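Local structure of VP24 (White spot syndrome virus, 5HLJ) at residues T71-D76 / E92-V97; F34-G39 / V49-Q54; V16-I21 / R167-N172. The protein serves as a major structural protein of the viral envelope and assembles as a trimer of beta-rich subunits, probably held in the membrane by a transmembrane helix. One frame throughout, in Å; residues are numbered along the deposited sequence.

Contact 1 of 3, residues T71-D76 / E92-V97; sequences TSLLGD and ELYARV
Thr71 and Arg96 face each other as an antiparallel hydrogen-bonded pair, each giving its N-H to the other's carbonyl. The bond from Arg96 N to Thr71 O measures 2.9 Å; its return, Thr71 N to Arg96 O, is 3.0 Å. One step on, Ser72 and Ala95 form the non-hydrogen-bonded pair, where Ala95 CA turns its hydrogen to Thr71 O at 3.2 Å. Leu73 N then donates to Tyr94 O (2.9 Å, 170° at the hydrogen).

Beside this bond a water links the two backbones: it donates to Leu73 O and Tyr94 O and accepts the N-H of Tyr94 at 2.7 Å from Tyr94 N. The ladder joins strands 68-72 and 90-99, neighbours in the ten-stranded mixed beta sheet of the VP24 subunit. Strand 141-151 lies on the other flank of 90-99.

The apolar contacts fall on two faces. On one, Leu73 CD1 touches both Tyr94 CE2 (3.9 Å, oblique to the ring) and Arg96 CG (3.8 Å). Arg96 offers its aliphatic CB and CG here; beyond CG the chain bends at chi2 and chi3, and its guanidinium forms a salt bridge with Asp58. Thr71 CG2 adds to this face against Arg96 CB, and its OG1, anti to the backbone N (chi1 -177°), bonds to Gly53 O. On the other face Ser72 CB rests on Leu93 CD1 at 3.8 Å. Serine suits this buried place: slim enough for the close pairing with Ala95, it brings a hydroxyl that hydrogen-bonds with Asn35 OD1 and Phe36 N.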
loop_
_atom_site.group_PDB
_atom_site.type_symbol
_atom_site.label_atom_id
_atom_site.label_comp_id
_atom_site.label_asym_id
_atom_site.label_seq_id
_atom_site.Cartn_x
_atom_site.Cartn_y
_atom_site.Cartn_z
ATOM N N THR A 71 -15.041 15.051 8.135
ATOM C CA THR A 71 -14.824 16.413 7.666
ATOM C C THR A 71 -13.329 16.750 7.773
ATOM O O THR A 71 -12.657 16.341 8.716
ATOM C CB THR A 71 -15.675 17.451 8.470
ATOM O OG1 THR A 71 -15.488 18.757 7.922
ATOM C CG2 THR A 71 -15.281 17.471 9.947
ATOM N N SER A 72 -12.801 17.461 6.788
ATOM C CA SER A 72 -11.452 17.990 6.883
ATOM C C SER A 72 -11.523 19.434 7.366
ATOM O O SER A 72 -12.393 20.192 6.932
ATOM C CB SER A 72 -10.728 17.891 5.542
ATOM O OG SER A 72 -11.486 18.471 4.498
ATOM N N LEU A 73 -10.638 19.793 8.293
ATOM C CA LEU A 73 -10.603 21.146 8.859
ATOM C C LEU A 73 -9.472 21.942 8.232
ATOM O O LEU A 73 -8.429 21.394 7.880
ATOM C CB LEU A 73 -10.446 21.120 10.392
ATOM C CG LEU A 73 -11.470 20.320 11.206
ATOM C CD1 LEU A 73 -11.353 20.609 12.711
ATOM C CD2 LEU A 73 -12.901 20.548 10.711
ATOM N N LEU A 74 -9.697 23.241 8.072
ATOM C CA LEU A 74 -8.729 24.107 7.419
ATOM C C LEU A 74 -8.308 25.205 8.391
ATOM O O LEU A 74 -8.675 25.170 9.566
ATOM C CB LEU A 74 -9.322 24.678 6.128
ATOM C CG LEU A 74 -9.852 23.577 5.189
ATOM C CD1 LEU A 74 -10.622 24.148 4.011
ATOM C CD2 LEU A 74 -8.724 22.653 4.698
ATOM N N GLY A 75 -7.527 26.172 7.937
ATOM C CA GLY A 75 -7.143 27.245 8.845
ATOM C C GLY A 75 -6.149 26.865 9.940
ATOM O O GLY A 75 -6.179 25.742 10.474
ATOM N N ASP A 76 -5.261 27.816 10.254
ATOM C CA ASP A 76 -4.143 27.611 11.176
ATOM C C ASP A 76 -4.612 27.032 12.490
ATOM O O ASP A 76 -5.767 27.230 12.904
ATOM C CB ASP A 76 -3.414 28.929 11.456
ATOM C CG ASP A 76 -2.715 29.484 10.246
ATOM O OD1 ASP A 76 -3.305 29.458 9.143
ATOM O OD2 ASP A 76 -1.564 29.943 10.406
ATOM N N GLU A 92 -0.942 18.690 5.606
ATOM C CA GLU A 92 -1.533 17.815 6.599
ATOM C C GLU A 92 -3.027 17.652 6.341
ATOM O O GLU A 92 -3.718 18.603 5.990
ATOM C CB GLU A 92 -1.264 18.358 8.002
ATOM C CG GLU A 92 -1.790 17.485 9.148
ATOM C CD GLU A 92 -1.484 18.063 10.527
ATOM O OE1 GLU A 92 -0.779 19.100 10.622
ATOM O OE2 GLU A 92 -1.955 17.481 11.529
ATOM N N LEU A 93 -3.512 16.427 6.451
ATOM C CA LEU A 93 -4.944 16.204 6.556
ATOM C C LEU A 93 -5.298 16.216 8.044
ATOM O O LEU A 93 -4.781 15.406 8.809
ATOM C CB LEU A 93 -5.365 14.872 5.913
ATOM C CG LEU A 93 -6.829 14.530 6.215
ATOM C CD1 LEU A 93 -7.787 15.429 5.404
ATOM C CD2 LEU A 93 -7.133 13.049 6.021
ATOM N N TYR A 94 -6.141 17.154 8.460
ATOM C CA TYR A 94 -6.611 17.176 9.836
ATOM C C TYR A 94 -8.110 16.927 9.791
ATOM O O TYR A 94 -8.898 17.837 9.489
ATOM C CB TYR A 94 -6.277 18.510 10.530
ATOM C CG TYR A 94 -6.557 18.506 12.022
ATOM C CD1 TYR A 94 -5.531 18.363 12.951
ATOM C CD2 TYR A 94 -7.860 18.633 12.500
ATOM C CE1 TYR A 94 -5.805 18.353 14.326
ATOM C CE2 TYR A 94 -8.141 18.614 13.848
ATOM C CZ TYR A 94 -7.119 18.476 14.764
ATOM O OH TYR A 94 -7.441 18.458 16.111
ATOM N N ALA A 95 -8.506 15.687 10.072
ATOM C CA ALA A 95 -9.891 15.295 9.869
ATOM C C ALA A 95 -10.584 14.928 11.170
ATOM O O ALA A 95 -9.957 14.427 12.102
ATOM C CB ALA A 95 -9.973 14.128 8.891
ATOM N N ARG A 96 -11.890 15.182 11.210
ATOM C CA ARG A 96 -12.728 14.754 12.315
ATOM C C ARG A 96 -13.643 13.671 11.772
ATOM O O ARG A 96 -14.299 13.853 10.739
ATOM C CB ARG A 96 -13.523 15.932 12.908
ATOM C CG ARG A 96 -12.646 17.099 13.410
ATOM C CD ARG A 96 -11.995 16.797 14.763
ATOM N NE ARG A 96 -12.990 16.749 15.842
ATOM C CZ ARG A 96 -12.790 16.159 17.017
ATOM N NH1 ARG A 96 -11.634 15.558 17.269
ATOM N NH2 ARG A 96 -13.751 16.148 17.936
ATOM N N VAL A 97 -13.665 12.532 12.445
ATOM C CA VAL A 97 -14.366 11.373 11.934
ATOM C C VAL A 97 -15.315 10.826 12.979
ATOM O O VAL A 97 -14.894 10.380 14.046
ATOM C CB VAL A 97 -13.388 10.250 11.488
ATOM C CG1 VAL A 97 -14.153 9.051 10.920
ATOM C CG2 VAL A 97 -12.408 10.769 10.460
HETATM O O HOH W 1 -8.018 18.786 7.333
#

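Contact 2 of 3, residues F34-G39 / V49-Q54; sequences FNFVNG and VYVAGQ
Phe36 lays its CB and the root of its ring against Val51 CG1, which approaches the ring obliquely, 3.5 Å from CB. The two side chains cross at about a right angle. With CG1 anti to the backbone N (chi1 -178°), Val51 sends this methyl to Phe36 CB and also to Val37 O; one methyl of this beta-branched residue thus touches both a side chain and a backbone oxygen. Leu93 and Ala95 of strand 90-99 touch the Phe36 side chain.

Gly39 and Val51 form an antiparallel hydrogen-bonded pair of the hairpin made by strands 33-42 and 48-51: Val51 N reaches Gly39 O at 2.9 Å, and Gly39 N donates to Val51 O at 3.2 Å. Gly39 has backbone angles at which a side chain would collide with the preceding carbonyl. It also pairs with a strand of the second subunit, extending the sheet across the interface.

Further along, Asn35 ND2 donates to Gln54 OE1 at 2.9 Å. The acceptor lies near the Asn35 amide plane, but the donor stands 49° above the carbonyl plane of Gln54, and the amides are turned 70° apart. Asn35 OD1 is engaged by Ser72 OG. Asparagine's two-sided amide therefore lets one short side chain link the Gln54 loop to the neighbouring strand 68-72, through neutral hydrogen bonds without any ion pair.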
loop_
_atom_site.group_PDB
_atom_site.type_symbol
_atom_site.label_atom_id
_atom_site.label_comp_id
_atom_site.label_asym_id
_atom_site.label_seq_id
_atom_site.Cartn_x
_atom_site.Cartn_y
_atom_site.Cartn_z
ATOM N N PHE A 34 -4.783 19.232 3.411
ATOM C CA PHE A 34 -5.527 18.495 2.405
ATOM C C PHE A 34 -6.983 18.745 2.693
ATOM O O PHE A 34 -7.353 18.943 3.836
ATOM C CB PHE A 34 -5.219 16.995 2.439
ATOM C CG PHE A 34 -3.990 16.619 1.690
ATOM C CD1 PHE A 34 -3.970 16.666 0.303
ATOM C CD2 PHE A 34 -2.851 16.213 2.366
ATOM C CE1 PHE A 34 -2.836 16.311 -0.396
ATOM C CE2 PHE A 34 -1.711 15.862 1.671
ATOM C CZ PHE A 34 -1.700 15.914 0.291
ATOM N N ASN A 35 -7.814 18.720 1.663
ATOM C CA ASN A 35 -9.234 18.991 1.833
ATOM C C ASN A 35 -10.081 17.954 1.092
ATOM O O ASN A 35 -9.854 17.694 -0.097
ATOM C CB ASN A 35 -9.544 20.411 1.338
ATOM C CG ASN A 35 -10.900 20.908 1.793
ATOM O OD1 ASN A 35 -11.389 20.535 2.861
ATOM N ND2 ASN A 35 -11.513 21.760 0.982
ATOM N N PHE A 36 -11.038 17.341 1.792
ATOM C CA PHE A 36 -11.908 16.346 1.156
ATOM C C PHE A 36 -12.741 16.953 0.032
ATOM O O PHE A 36 -13.041 18.142 0.051
ATOM C CB PHE A 36 -12.856 15.708 2.165
ATOM C CG PHE A 36 -12.191 14.761 3.124
ATOM C CD1 PHE A 36 -11.468 13.657 2.653
ATOM C CD2 PHE A 36 -12.322 14.942 4.501
ATOM C CE1 PHE A 36 -10.867 12.771 3.542
ATOM C CE2 PHE A 36 -11.721 14.065 5.396
ATOM C CZ PHE A 36 -10.992 12.969 4.908
ATOM N N VAL A 37 -13.104 16.129 -0.946
ATOM C CA VAL A 37 -14.230 16.422 -1.823
ATOM C C VAL A 37 -15.457 15.812 -1.162
ATOM O O VAL A 37 -15.442 14.639 -0.776
ATOM C CB VAL A 37 -14.032 15.844 -3.239
ATOM C CG1 VAL A 37 -15.320 15.951 -4.047
ATOM C CG2 VAL A 37 -12.875 16.540 -3.943
ATOM N N ASN A 38 -16.515 16.591 -0.983
ATOM C CA ASN A 38 -17.692 16.071 -0.278
ATOM C C ASN A 38 -18.450 15.093 -1.165
ATOM O O ASN A 38 -18.345 15.156 -2.394
ATOM C CB ASN A 38 -18.605 17.210 0.178
ATOM C CG ASN A 38 -19.103 18.048 -0.974
ATOM O OD1 ASN A 38 -18.348 18.833 -1.554
ATOM N ND2 ASN A 38 -20.380 17.893 -1.311
ATOM N N GLY A 39 -19.192 14.182 -0.543
ATOM C CA GLY A 39 -19.886 13.142 -1.278
ATOM C C GLY A 39 -20.117 11.962 -0.365
ATOM O O GLY A 39 -19.961 12.081 0.854
ATOM N N VAL A 49 -20.438 5.770 4.060
ATOM C CA VAL A 49 -19.461 6.772 4.414
ATOM C C VAL A 49 -19.952 8.111 3.895
ATOM O O VAL A 49 -20.295 8.241 2.729
ATOM C CB VAL A 49 -18.073 6.419 3.875
ATOM C CG1 VAL A 49 -17.148 7.604 3.958
ATOM C CG2 VAL A 49 -17.507 5.249 4.666
ATOM N N TYR A 50 -20.021 9.096 4.786
ATOM C CA TYR A 50 -20.506 10.428 4.442
ATOM C C TYR A 50 -19.393 11.437 4.639
ATOM O O TYR A 50 -18.917 11.654 5.763
ATOM C CB TYR A 50 -21.732 10.806 5.299
ATOM C CG TYR A 50 -22.440 12.105 4.924
ATOM C CD1 TYR A 50 -23.744 12.087 4.421
ATOM C CD2 TYR A 50 -21.836 13.344 5.114
ATOM C CE1 TYR A 50 -24.413 13.259 4.097
ATOM C CE2 TYR A 50 -22.496 14.523 4.789
ATOM C CZ TYR A 50 -23.788 14.468 4.281
ATOM O OH TYR A 50 -24.444 15.630 3.966
ATOM N N VAL A 51 -19.001 12.081 3.553
ATOM C CA VAL A 51 -17.977 13.091 3.640
ATOM C C VAL A 51 -18.620 14.474 3.603
ATOM O O VAL A 51 -18.955 14.968 2.527
ATOM C CB VAL A 51 -16.954 12.942 2.496
ATOM C CG1 VAL A 51 -15.856 13.976 2.619
ATOM C CG2 VAL A 51 -16.365 11.534 2.489
ATOM N N ALA A 52 -18.781 15.095 4.776
ATOM C CA ALA A 52 -19.401 16.422 4.882
ATOM C C ALA A 52 -18.538 17.523 4.287
ATOM O O ALA A 52 -17.381 17.300 3.926
ATOM C CB ALA A 52 -19.722 16.744 6.342
ATOM N N GLY A 53 -19.098 18.723 4.183
ATOM C CA GLY A 53 -18.326 19.869 3.731
ATOM C C GLY A 53 -17.208 20.250 4.698
ATOM O O GLY A 53 -17.232 19.893 5.878
ATOM N N GLN A 54 -16.232 20.995 4.201
ATOM C CA GLN A 54 -15.103 21.409 5.021
ATOM C C GLN A 54 -15.518 22.158 6.282
ATOM O O GLN A 54 -16.490 22.904 6.288
ATOM C CB GLN A 54 -14.163 22.277 4.202
ATOM C CG GLN A 54 -14.826 23.518 3.653
ATOM C CD GLN A 54 -14.015 24.154 2.531
ATOM O OE1 GLN A 54 -13.718 23.511 1.516
ATOM N NE2 GLN A 54 -13.650 25.420 2.710
#

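Contact 3 of 3, residues V16-I21 / R167-N172; sequences VESEII and RFSPGN
Ile21 stands over the face of the Phe168 ring, its CG1 3.5 Å from the ring centroid and only 5° off the normal. This is a CH-pi contact of nearly ideal placement: all six ring carbons lie at almost equal distances from CG1, and the two side chains cross at about a right angle. CG1 is anti to the carbonyl carbon of Ile21 (chi1 -53°), which puts the CG1 methylene over the ring. A flat aromatic offers the broad surface that such a methylene needs, and Ile105 and Val107 of strand 105-114 also touch the phenylalanine.

On the other face of the sheet, Ile20 and Arg167 cross at about a right angle as well, with Ile20 CD1 3.5 Å from Arg167 CB. The arginine chain, extended from CG to NE, runs on to Ser18, whose CB sits 3.0 Å above the guanidinium plane, offset toward its rim. Ser18 OG lies 2.9 Å from Arg167 NH2. Serine, with only CB and OG, can lie this close to the guanidinium plane. Arg167 reaches the interfaces too, packing on Ile20 of the third subunit, while Ile20 packs on Arg167 of the second.

Pro170 brings CG and CD against the backbone of Val16 and Glu17, CG being 3.7 Å from Val16 C; having no N-H, proline suits a position beyond the ladder with 19-21. Between these groups Glu19 and Phe168 exchange backbone bonds, 2.9 Å from Glu19 N to Phe168 O and 2.8 Å from Phe168 N to Glu19 O. The carboxylate of Glu19 turns to the backbone N-H groups of Arg44 and Asn45. The whole is a long-range antiparallel ladder of the mixed sheet, setting strand 19-28 beside strand 161-170, with 145 residues between the segments.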
loop_
_atom_site.group_PDB
_atom_site.type_symbol
_atom_site.label_atom_id
_atom_site.label_comp_id
_atom_site.label_asym_id
_atom_site.label_seq_id
_atom_site.Cartn_x
_atom_site.Cartn_y
_atom_site.Cartn_z
ATOM N N VAL A 16 -16.873 -7.022 10.191
ATOM C CA VAL A 16 -16.089 -8.178 10.598
ATOM C C VAL A 16 -14.914 -8.429 9.640
ATOM O O VAL A 16 -14.092 -9.319 9.870
ATOM C CB VAL A 16 -16.987 -9.444 10.713
ATOM C CG1 VAL A 16 -17.822 -9.392 12.001
ATOM C CG2 VAL A 16 -17.885 -9.597 9.487
ATOM N N GLU A 17 -14.834 -7.630 8.576
ATOM C CA GLU A 17 -13.707 -7.687 7.638
ATOM C C GLU A 17 -13.122 -6.320 7.311
ATOM O O GLU A 17 -13.797 -5.296 7.435
ATOM C CB GLU A 17 -14.118 -8.348 6.324
ATOM C CG GLU A 17 -13.893 -9.839 6.270
ATOM C CD GLU A 17 -15.158 -10.586 5.904
ATOM O OE1 GLU A 17 -15.180 -11.819 6.065
ATOM O OE2 GLU A 17 -16.137 -9.940 5.458
ATOM N N SER A 18 -11.877 -6.327 6.851
ATOM C CA SER A 18 -11.207 -5.125 6.388
ATOM C C SER A 18 -11.751 -4.659 5.057
ATOM O O SER A 18 -12.242 -5.455 4.276
ATOM C CB SER A 18 -9.713 -5.361 6.253
ATOM O OG SER A 18 -9.175 -5.776 7.488
ATOM N N GLU A 19 -11.643 -3.365 4.793
ATOM C CA GLU A 19 -12.070 -2.828 3.521
ATOM C C GLU A 19 -11.280 -1.565 3.189
ATOM O O GLU A 19 -10.844 -0.845 4.085
ATOM C CB GLU A 19 -13.575 -2.556 3.556
ATOM C CG GLU A 19 -14.160 -2.130 2.231
ATOM C CD GLU A 19 -15.677 -2.057 2.250
ATOM O OE1 GLU A 19 -16.290 -2.436 3.282
ATOM O OE2 GLU A 19 -16.250 -1.639 1.221
ATOM N N ILE A 20 -11.067 -1.325 1.900
ATOM C CA ILE A 20 -10.432 -0.110 1.428
ATOM C C ILE A 20 -11.482 0.944 1.090
ATOM O O ILE A 20 -12.467 0.652 0.420
ATOM C CB ILE A 20 -9.572 -0.378 0.194
ATOM C CG1 ILE A 20 -8.400 -1.292 0.544
ATOM C CG2 ILE A 20 -9.010 0.898 -0.342
ATOM C CD1 ILE A 20 -7.354 -0.633 1.371
ATOM N N ILE A 21 -11.261 2.161 1.578
ATOM C CA ILE A 21 -12.118 3.322 1.355
ATOM C C ILE A 21 -11.399 4.252 0.387
ATOM O O ILE A 21 -10.327 4.755 0.711
ATOM C CB ILE A 21 -12.402 4.076 2.692
ATOM C CG1 ILE A 21 -12.944 3.115 3.763
ATOM C CG2 ILE A 21 -13.340 5.245 2.497
ATOM C CD1 ILE A 21 -14.124 2.283 3.306
ATOM N N ARG A 167 -7.314 2.009 4.505
ATOM C CA ARG A 167 -7.786 0.690 4.879
ATOM C C ARG A 167 -8.425 0.709 6.255
ATOM O O ARG A 167 -7.802 1.106 7.233
ATOM C CB ARG A 167 -6.654 -0.344 4.837
ATOM C CG ARG A 167 -7.155 -1.741 5.210
ATOM C CD ARG A 167 -6.091 -2.823 5.033
ATOM N NE ARG A 167 -6.395 -4.025 5.820
ATOM C CZ ARG A 167 -6.370 -5.270 5.335
ATOM N NH1 ARG A 167 -6.071 -5.488 4.050
ATOM N NH2 ARG A 167 -6.645 -6.306 6.132
ATOM N N PHE A 168 -9.685 0.288 6.313
ATOM C CA PHE A 168 -10.414 0.124 7.564
ATOM C C PHE A 168 -10.385 -1.327 8.018
ATOM O O PHE A 168 -10.545 -2.240 7.205
ATOM C CB PHE A 168 -11.885 0.558 7.416
ATOM C CG PHE A 168 -12.091 2.043 7.310
ATOM C CD1 PHE A 168 -11.022 2.908 7.140
ATOM C CD2 PHE A 168 -13.375 2.573 7.375
ATOM C CE1 PHE A 168 -11.232 4.292 7.025
ATOM C CE2 PHE A 168 -13.596 3.938 7.278
ATOM C CZ PHE A 168 -12.517 4.804 7.101
ATOM N N SER A 169 -10.223 -1.549 9.318
ATOM C CA SER A 169 -10.372 -2.896 9.858
ATOM C C SER A 169 -11.062 -2.862 11.224
ATOM O O SER A 169 -11.044 -1.844 11.907
ATOM C CB SER A 169 -9.004 -3.599 9.928
ATOM O OG SER A 169 -8.100 -2.880 10.737
ATOM N N PRO A 170 -11.696 -3.974 11.617
ATOM C CA PRO A 170 -12.436 -3.985 12.882
ATOM C C PRO A 170 -11.530 -3.980 14.097
ATOM O O PRO A 170 -10.453 -4.564 14.055
ATOM C CB PRO A 170 -13.225 -5.304 12.820
ATOM C CG PRO A 170 -13.130 -5.768 11.398
ATOM C CD PRO A 170 -11.838 -5.248 10.887
ATOM N N GLY A 171 -11.966 -3.336 15.174
ATOM C CA GLY A 171 -11.293 -3.494 16.448
ATOM C C GLY A 171 -10.318 -2.374 16.726
ATOM O O GLY A 171 -10.260 -1.376 15.994
ATOM N N ASN A 172 -9.537 -2.545 17.786
ATOM C CA ASN A 172 -8.714 -1.470 18.303
ATOM C C ASN A 172 -7.337 -1.951 18.766
ATOM O O ASN A 172 -6.585 -1.184 19.369
ATOM C CB ASN A 172 -9.453 -0.780 19.451
ATOM C CG ASN A 172 -9.905 -1.762 20.523
ATOM O OD1 ASN A 172 -9.132 -2.604 20.971
ATOM N ND2 ASN A 172 -11.176 -1.676 20.913
#

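The three contacts belong to one mixed sheet. Contacts 1 and 2 are neighbours, their centres 10 Å apart, and touch directly: Glu92 O lies 2.9 Å from Phe34 N, probably as a hydrogen bond, and Leu74 CD1 packs on Gln54 NE2. Contact 3 is about 22 Å from contact 1 and 20 Å from contact 2, centre to centre, and touches neither, yet strands 33-42 and 19-28 are adjacent and carry the sheet from contact 2 to it. Along the chain, contact 2 closes before contact 1 opens, and both lie inside the long loop that contact 3 closes. Contacts 2 and 3 both meet the second subunit, whereas contact 1 remains within its own chain.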